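Long-range contacts in OsmC family peroxiredoxin (Aquifex aeolicus, PDB 2E8E), which is of unproven function but probably acts as a thiol-dependent peroxidase of the OsmC family that reduces hydroperoxides: residues Q59-I64 / G91-K96; A101-T106 / I124-K129. One frame throughout, in Å; residues are numbered along the deposited sequence.

Contact 1 of 2, residues Q59-I64 / G91-K96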
ATOM      1  N   GLN A  59      24.129  13.967   7.240  1.00 28.03           N
ATOM      2  CA  GLN A  59      23.311  14.475   8.327  1.00 28.25           C
ATOM      3  C   GLN A  59      23.306  13.477   9.480  1.00 29.36           C
ATOM      4  O   GLN A  59      23.387  12.268   9.271  1.00 29.86           O
ATOM      5  CB  GLN A  59      21.878  14.727   7.846  1.00 28.80           C
ATOM      6  CG  GLN A  59      21.762  15.694   6.668  1.00 27.14           C
ATOM      7  CD  GLN A  59      22.478  17.011   6.906  1.00 27.35           C
ATOM      8  OE1 GLN A  59      23.509  17.289   6.289  1.00 30.60           O
ATOM      9  NE2 GLN A  59      21.938  17.828   7.802  1.00 26.13           N
ATOM     10  N   GLU A  60      23.226  13.994  10.700  1.00 30.16           N
ATOM     11  CA  GLU A  60      23.198  13.155  11.888  1.00 31.29           C
ATOM     12  C   GLU A  60      21.738  13.006  12.285  1.00 30.98           C
ATOM     13  O   GLU A  60      21.157  13.887  12.918  1.00 30.50           O
ATOM     14  CB  GLU A  60      24.006  13.811  13.011  1.00 34.27           C
ATOM     15  CG  GLU A  60      25.485  13.949  12.675  1.00 38.47           C
ATOM     16  CD  GLU A  60      26.253  14.780  13.688  1.00 40.99           C
ATOM     17  OE1 GLU A  60      26.256  14.417  14.884  1.00 42.09           O
ATOM     18  OE2 GLU A  60      26.857  15.797  13.281  1.00 42.29           O
ATOM     19  N   VAL A  61      21.147  11.884  11.894  1.00 30.48           N
ATOM     20  CA  VAL A  61      19.745  11.625  12.180  1.00 29.95           C
ATOM     21  C   VAL A  61      19.496  10.823  13.447  1.00 29.39           C
ATOM     22  O   VAL A  61      20.005   9.714  13.607  1.00 29.12           O
ATOM     23  CB  VAL A  61      19.079  10.882  11.005  1.00 31.39           C
ATOM     24  CG1 VAL A  61      17.622  10.584  11.336  1.00 30.40           C
ATOM     25  CG2 VAL A  61      19.182  11.716   9.741  1.00 32.02           C
ATOM     26  N   LYS A  62      18.706  11.397  14.347  1.00 28.06           N
ATOM     27  CA  LYS A  62      18.344  10.726  15.586  1.00 27.73           C
ATOM     28  C   LYS A  62      17.014  10.027  15.334  1.00 27.01           C
ATOM     29  O   LYS A  62      16.763   8.933  15.840  1.00 26.66           O
ATOM     30  CB  LYS A  62      18.180  11.734  16.725  1.00 30.11           C
ATOM     31  CG  LYS A  62      17.675  11.107  18.015  1.00 32.72           C
ATOM     32  CD  LYS A  62      17.288  12.152  19.051  1.00 36.90           C
ATOM     33  CE  LYS A  62      18.472  13.007  19.465  1.00 37.57           C
ATOM     34  NZ  LYS A  62      18.087  13.951  20.553  1.00 41.78           N
ATOM     35  N   ASP A  63      16.163  10.664  14.537  1.00 25.02           N
ATOM     36  CA  ASP A  63      14.859  10.096  14.225  1.00 25.05           C
ATOM     37  C   ASP A  63      14.239  10.769  13.007  1.00 25.04           C
ATOM     38  O   ASP A  63      14.583  11.899  12.653  1.00 23.81           O
ATOM     39  CB  ASP A  63      13.931  10.245  15.437  1.00 26.55           C
ATOM     40  CG  ASP A  63      12.680   9.379  15.339  1.00 28.18           C
ATOM     41  OD1 ASP A  63      12.625   8.489  14.465  1.00 29.10           O
ATOM     42  OD2 ASP A  63      11.755   9.588  16.151  1.00 31.97           O
ATOM     43  N   ILE A  64      13.338  10.050  12.351  1.00 24.04           N
ATOM     44  CA  ILE A  64      12.631  10.570  11.190  1.00 22.74           C
ATOM     45  C   ILE A  64      11.185  10.173  11.427  1.00 24.00           C
ATOM     46  O   ILE A  64      10.885   8.994  11.610  1.00 24.01           O
ATOM     47  CB  ILE A  64      13.117   9.929   9.867  1.00 24.83           C
ATOM     48  CG1 ILE A  64      14.566  10.331   9.591  1.00 23.67           C
ATOM     49  CG2 ILE A  64      12.211  10.363   8.710  1.00 23.91           C
ATOM     50  CD1 ILE A  64      15.174   9.671   8.369  1.00 25.16           C
ATOM     51  N   GLY A  91      17.483  15.719  14.818  1.00 22.54           N
ATOM     52  CA  GLY A  91      18.914  15.537  14.991  1.00 23.06           C
ATOM     53  C   GLY A  91      19.679  16.738  14.469  1.00 22.58           C
ATOM     54  O   GLY A  91      19.150  17.843  14.428  1.00 23.17           O
ATOM     55  N   LYS A  92      20.934  16.531  14.088  1.00 25.02           N
ATOM     56  CA  LYS A  92      21.730  17.620  13.534  1.00 27.15           C
ATOM     57  C   LYS A  92      21.486  17.541  12.035  1.00 27.69           C
ATOM     58  O   LYS A  92      22.327  17.061  11.278  1.00 26.88           O
ATOM     59  CB  LYS A  92      23.215  17.418  13.842  1.00 29.36           C
ATOM     60  CG  LYS A  92      23.566  17.442  15.326  1.00 34.10           C
ATOM     61  CD  LYS A  92      25.054  17.164  15.528  1.00 36.72           C
ATOM     62  CE  LYS A  92      25.433  17.062  16.999  1.00 40.22           C
ATOM     63  NZ  LYS A  92      25.315  18.360  17.714  1.00 42.10           N
ATOM     64  N   VAL A  93      20.308  17.995  11.624  1.00 27.21           N
ATOM     65  CA  VAL A  93      19.907  17.963  10.224  1.00 27.70           C
ATOM     66  C   VAL A  93      19.582  19.364   9.728  1.00 28.58           C
ATOM     67  O   VAL A  93      18.801  20.086  10.343  1.00 30.17           O
ATOM     68  CB  VAL A  93      18.652  17.072  10.036  1.00 27.06           C
ATOM     69  CG1 VAL A  93      18.335  16.916   8.558  1.00 26.76           C
ATOM     70  CG2 VAL A  93      18.875  15.719  10.693  1.00 27.37           C
ATOM     71  N   GLU A  94      20.188  19.746   8.613  1.00 31.06           N
ATOM     72  CA  GLU A  94      19.951  21.061   8.036  1.00 32.39           C
ATOM     73  C   GLU A  94      18.689  21.003   7.187  1.00 32.58           C
ATOM     74  O   GLU A  94      18.475  20.052   6.436  1.00 30.54           O
ATOM     75  CB  GLU A  94      21.149  21.476   7.188  1.00 34.46           C
ATOM     76  CG  GLU A  94      22.443  21.514   7.984  1.00 38.30           C
ATOM     77  CD  GLU A  94      23.664  21.637   7.105  1.00 41.28           C
ATOM     78  OE1 GLU A  94      23.842  22.699   6.472  1.00 43.90           O
ATOM     79  OE2 GLU A  94      24.444  20.665   7.047  1.00 42.10           O
ATOM     80  N   GLU A  95      17.849  22.022   7.323  1.00 33.11           N
ATOM     81  CA  GLU A  95      16.600  22.085   6.581  1.00 34.14           C
ATOM     82  C   GLU A  95      16.830  21.900   5.080  1.00 32.96           C
ATOM     83  O   GLU A  95      16.013  21.285   4.395  1.00 31.32           O
ATOM     84  CB  GLU A  95      15.907  23.422   6.869  1.00 35.81           C
ATOM     85  CG  GLU A  95      14.465  23.527   6.385  1.00 40.44           C
ATOM     86  CD  GLU A  95      14.353  24.165   5.015  1.00 43.21           C
ATOM     87  OE1 GLU A  95      14.957  25.243   4.817  1.00 45.83           O
ATOM     88  OE2 GLU A  95      13.657  23.603   4.143  1.00 44.89           O
ATOM     89  N   LYS A  96      17.952  22.411   4.576  1.00 32.04           N
ATOM     90  CA  LYS A  96      18.276  22.292   3.155  1.00 31.13           C
ATOM     91  C   LYS A  96      18.490  20.838   2.739  1.00 30.06           C
ATOM     92  O   LYS A  96      18.119  20.437   1.631  1.00 29.16           O
ATOM     93  CB  LYS A  96      19.537  23.091   2.823  1.00 34.23           C
ATOM     94  CG  LYS A  96      20.793  22.563   3.497  1.00 38.24           C
ATOM     95  CD  LYS A  96      22.043  23.259   2.982  1.00 40.80           C
ATOM     96  CE  LYS A  96      23.283  22.740   3.690  1.00 42.79           C
ATOM     97  NZ  LYS A  96      23.373  21.250   3.641  1.00 44.22           N
TER

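Contact 2 of 2, residues A101-T106 / I124-K129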
ATOM      1  N   ALA A 101      16.262  15.850   0.228  1.00 22.23           N
ATOM      2  CA  ALA A 101      15.911  14.441   0.378  1.00 20.68           C
ATOM      3  C   ALA A 101      14.436  14.224   0.060  1.00 21.02           C
ATOM      4  O   ALA A 101      14.074  13.263  -0.618  1.00 21.04           O
ATOM      5  CB  ALA A 101      16.215  13.975   1.798  1.00 20.80           C
ATOM      6  N   VAL A 102      13.585  15.122   0.550  1.00 20.82           N
ATOM      7  CA  VAL A 102      12.151  15.015   0.310  1.00 21.38           C
ATOM      8  C   VAL A 102      11.802  15.223  -1.163  1.00 22.14           C
ATOM      9  O   VAL A 102      10.966  14.503  -1.717  1.00 21.21           O
ATOM     10  CB  VAL A 102      11.371  16.028   1.176  1.00 21.03           C
ATOM     11  CG1 VAL A 102       9.909  16.059   0.764  1.00 21.71           C
ATOM     12  CG2 VAL A 102      11.488  15.639   2.647  1.00 22.08           C
ATOM     13  N   LYS A 103      12.443  16.195  -1.806  1.00 21.44           N
ATOM     14  CA  LYS A 103      12.165  16.443  -3.215  1.00 22.98           C
ATOM     15  C   LYS A 103      12.661  15.315  -4.114  1.00 22.29           C
ATOM     16  O   LYS A 103      11.956  14.894  -5.033  1.00 22.03           O
ATOM     17  CB  LYS A 103      12.768  17.779  -3.656  1.00 24.40           C
ATOM     18  CG  LYS A 103      12.074  18.969  -3.016  1.00 27.33           C
ATOM     19  CD  LYS A 103      12.570  20.281  -3.588  1.00 32.08           C
ATOM     20  CE  LYS A 103      11.859  21.453  -2.937  1.00 33.72           C
ATOM     21  NZ  LYS A 103      10.379  21.311  -3.027  1.00 33.96           N
ATOM     22  N   LEU A 104      13.864  14.815  -3.850  1.00 21.09           N
ATOM     23  CA  LEU A 104      14.399  13.724  -4.653  1.00 21.20           C
ATOM     24  C   LEU A 104      13.520  12.487  -4.511  1.00 20.88           C
ATOM     25  O   LEU A 104      13.285  11.770  -5.480  1.00 20.91           O
ATOM     26  CB  LEU A 104      15.826  13.386  -4.228  1.00 21.82           C
ATOM     27  CG  LEU A 104      16.897  14.343  -4.755  1.00 24.36           C
ATOM     28  CD1 LEU A 104      18.248  13.976  -4.155  1.00 25.51           C
ATOM     29  CD2 LEU A 104      16.941  14.263  -6.277  1.00 25.87           C
ATOM     30  N   SER A 105      13.036  12.241  -3.300  1.00 21.25           N
ATOM     31  CA  SER A 105      12.182  11.088  -3.066  1.00 21.20           C
ATOM     32  C   SER A 105      10.844  11.225  -3.786  1.00 22.34           C
ATOM     33  O   SER A 105      10.479  10.379  -4.605  1.00 22.60           O
ATOM     34  CB  SER A 105      11.937  10.902  -1.566  1.00 21.32           C
ATOM     35  OG  SER A 105      11.049   9.817  -1.336  1.00 19.77           O
ATOM     36  N   THR A 106      10.124  12.301  -3.492  1.00 22.29           N
ATOM     37  CA  THR A 106       8.811  12.523  -4.087  1.00 23.09           C
ATOM     38  C   THR A 106       8.807  12.776  -5.591  1.00 25.25           C
ATOM     39  O   THR A 106       7.811  12.505  -6.263  1.00 26.32           O
ATOM     40  CB  THR A 106       8.079  13.697  -3.394  1.00 23.95           C
ATOM     41  OG1 THR A 106       8.855  14.895  -3.521  1.00 25.10           O
ATOM     42  CG2 THR A 106       7.860  13.389  -1.922  1.00 24.83           C
ATOM     43  N   ILE A 124       2.911  18.264   0.310  1.00 22.76           N
ATOM     44  CA  ILE A 124       4.114  17.881   1.034  1.00 22.13           C
ATOM     45  C   ILE A 124       4.722  19.013   1.853  1.00 23.25           C
ATOM     46  O   ILE A 124       4.796  20.155   1.397  1.00 24.49           O
ATOM     47  CB  ILE A 124       5.170  17.361   0.043  1.00 23.37           C
ATOM     48  CG1 ILE A 124       4.598  16.170  -0.731  1.00 25.80           C
ATOM     49  CG2 ILE A 124       6.441  16.967   0.779  1.00 23.19           C
ATOM     50  CD1 ILE A 124       5.468  15.705  -1.867  1.00 28.10           C
ATOM     51  N   SER A 125       5.153  18.685   3.066  1.00 21.82           N
ATOM     52  CA  SER A 125       5.778  19.658   3.953  1.00 23.40           C
ATOM     53  C   SER A 125       6.847  18.957   4.773  1.00 23.16           C
ATOM     54  O   SER A 125       6.855  17.732   4.883  1.00 21.73           O
ATOM     55  CB  SER A 125       4.746  20.285   4.889  1.00 25.30           C
ATOM     56  OG  SER A 125       4.189  19.318   5.758  1.00 26.62           O
ATOM     57  N   TRP A 126       7.754  19.728   5.355  1.00 23.61           N
ATOM     58  CA  TRP A 126       8.810  19.132   6.154  1.00 24.61           C
ATOM     59  C   TRP A 126       9.345  20.140   7.148  1.00 26.53           C
ATOM     60  O   TRP A 126       9.108  21.344   7.023  1.00 26.32           O
ATOM     61  CB  TRP A 126       9.941  18.644   5.246  1.00 24.65           C
ATOM     62  CG  TRP A 126      10.552  19.741   4.433  1.00 26.27           C
ATOM     63  CD1 TRP A 126      11.540  20.602   4.822  1.00 27.72           C
ATOM     64  CD2 TRP A 126      10.174  20.135   3.110  1.00 27.38           C
ATOM     65  NE1 TRP A 126      11.798  21.509   3.822  1.00 27.04           N
ATOM     66  CE2 TRP A 126      10.972  21.248   2.760  1.00 28.53           C
ATOM     67  CE3 TRP A 126       9.233  19.660   2.186  1.00 29.00           C
ATOM     68  CZ2 TRP A 126      10.862  21.891   1.525  1.00 28.29           C
ATOM     69  CZ3 TRP A 126       9.124  20.300   0.957  1.00 29.82           C
ATOM     70  CH2 TRP A 126       9.933  21.407   0.639  1.00 30.91           C
ATOM     71  N   GLU A 127      10.063  19.640   8.143  1.00 25.30           N
ATOM     72  CA  GLU A 127      10.640  20.504   9.154  1.00 28.35           C
ATOM     73  C   GLU A 127      11.717  19.752   9.906  1.00 27.56           C
ATOM     74  O   GLU A 127      11.695  18.522   9.993  1.00 24.63           O
ATOM     75  CB  GLU A 127       9.567  20.986  10.133  1.00 31.49           C
ATOM     76  CG  GLU A 127       9.005  19.910  11.041  1.00 36.94           C
ATOM     77  CD  GLU A 127       8.008  20.464  12.045  1.00 40.71           C
ATOM     78  OE1 GLU A 127       6.950  20.971  11.616  1.00 42.71           O
ATOM     79  OE2 GLU A 127       8.282  20.396  13.262  1.00 43.44           O
ATOM     80  N   VAL A 128      12.671  20.500  10.440  1.00 26.69           N
ATOM     81  CA  VAL A 128      13.747  19.898  11.195  1.00 26.31           C
ATOM     82  C   VAL A 128      13.656  20.311  12.650  1.00 26.53           C
ATOM     83  O   VAL A 128      13.252  21.429  12.974  1.00 25.49           O
ATOM     84  CB  VAL A 128      15.128  20.330  10.656  1.00 27.37           C
ATOM     85  CG1 VAL A 128      16.225  19.853  11.595  1.00 30.63           C
ATOM     86  CG2 VAL A 128      15.342  19.768   9.262  1.00 29.17           C
ATOM     87  N   LYS A 129      14.005  19.378  13.524  1.00 25.60           N
ATOM     88  CA  LYS A 129      14.033  19.626  14.950  1.00 26.72           C
ATOM     89  C   LYS A 129      15.488  19.371  15.288  1.00 26.54           C
ATOM     90  O   LYS A 129      15.933  18.224  15.340  1.00 25.20           O
ATOM     91  CB  LYS A 129      13.119  18.650  15.695  1.00 29.95           C
ATOM     92  CG  LYS A 129      11.680  19.124  15.813  1.00 35.21           C
ATOM     93  CD  LYS A 129      11.590  20.357  16.708  1.00 39.53           C
ATOM     94  CE  LYS A 129      10.159  20.840  16.860  1.00 41.57           C
ATOM     95  NZ  LYS A 129      10.069  22.020  17.770  1.00 44.23           N
TER

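Contact 1 of 2, residues Q59-I64 / G91-K96
Where strand 60-72 begins and strand 80-90 runs out toward helix 95-109, the antiparallel pairing of the two strands is carried on by a last short ladder. Glu60 and Lys92 form its hydrogen-bonded pair: Glu60 N gives to Lys92 O at 3.2 Å, nearly straight at 159° but from above the carbonyl plane, while the return bond from Lys92 N to Glu60 O, 2.9 Å long, is weak and bent. Their side chains lie alongside each other, pointing the same way, and the Glu60 carboxylate rests on the lysine methylenes, OE1 3.1 Å from Lys92 CD. Lys92 NZ turns off at the bent chi4 and stays 4.9 Å from Glu60 OE1, not in contact, so that any attraction between the two charges is probably weak; NZ also has a long, weak ion pair with Glu132. Gly91 suits its place because a CB would run into Glu60 O, and because its backbone angles would jam any side chain against the preceding carbonyl. On the buried side Val93 CG2, beside its own backbone N, meets Val61 CG2 at 4.1 Å, branched apolar groups crossing obliquely. Beyond, Lys62 and Asp63 both face Val90 in a classic beta bulge; Val61 packs on Leu54 of helix 34-56, and Val93 touches Val128 of strand 121-130.

Contact 2 of 2, residues A101-T106 / I124-K129
Three side chains of helix 101-106, Val102, Lys103 and Thr106, come down on Ile124 and Trp126 of strand 124-129. Val102 CG1, anti to its backbone N (chi1 171°), fits between them, 3.6 Å from Ile124 CG2 and 3.9 Å from Trp126 CE3; the valine and isoleucine slide past each other in opposite directions, while the indole is crossed obliquely. Thr106 and Ile124 meet tip to tip, and the methyl pair CG2 to CD1 is tight at 3.3 Å. Lys103 crosses the indole at about a right angle, its chain bent at chi4, and its end, CE and NZ, comes up obliquely to Trp126 CH2 at the exposed border of the contact, NZ 3.7 Å from that carbon. One step out, Thr106 OG1 takes the crowded place between backbone N and carbonyl carbon (chi1 60°), giving a 2.8 Å hydrogen bond to Val102 O, which also accepts from Thr106 N. This satisfies the buried hydroxyl and leaves the methyl facing the isoleucine. An alanine at Thr106 would lose that methyl and hydroxyl and would probably loosen the packing around Ile124 CD1. Trp126 NE1 has Glu95 as its partner, and Tyr87 of strand 80-90 packs on Val102, Thr106 and Ile124. The axes of helix segment 101-106 and strand segment 124-129 come within 10.0 Å, their directions 151° apart: a helix lying nearly antiparallel over the strand outermost in its sheet within this chain, the helix-on-sheet layering of the alpha+beta OsmC fold.

How the contacts relate
Both segments of contact 1 precede those of contact 2 in the sequence, and the two follow one another along helix 95-109, their centres 11 Å apart. Strand 121-130 joins them through Gly91 N, 3.0 Å from Lys129 O in a probable hydrogen bond, and through Val128, whose CG2 packs 3.8 Å from Glu95 CA. A further tie, also probably a hydrogen bond, runs from Trp126 NE1 to Glu95 OE2 at 2.8 Å. Ser105 of contact 2 packs on Cys110, which pairs with Cys45, probably as the redox centre, in a disulfide seen in another structure of this protein but absent here. The DTT bound in this structure lies at Glu5, Thr20 and Ser21, none of them in either contact.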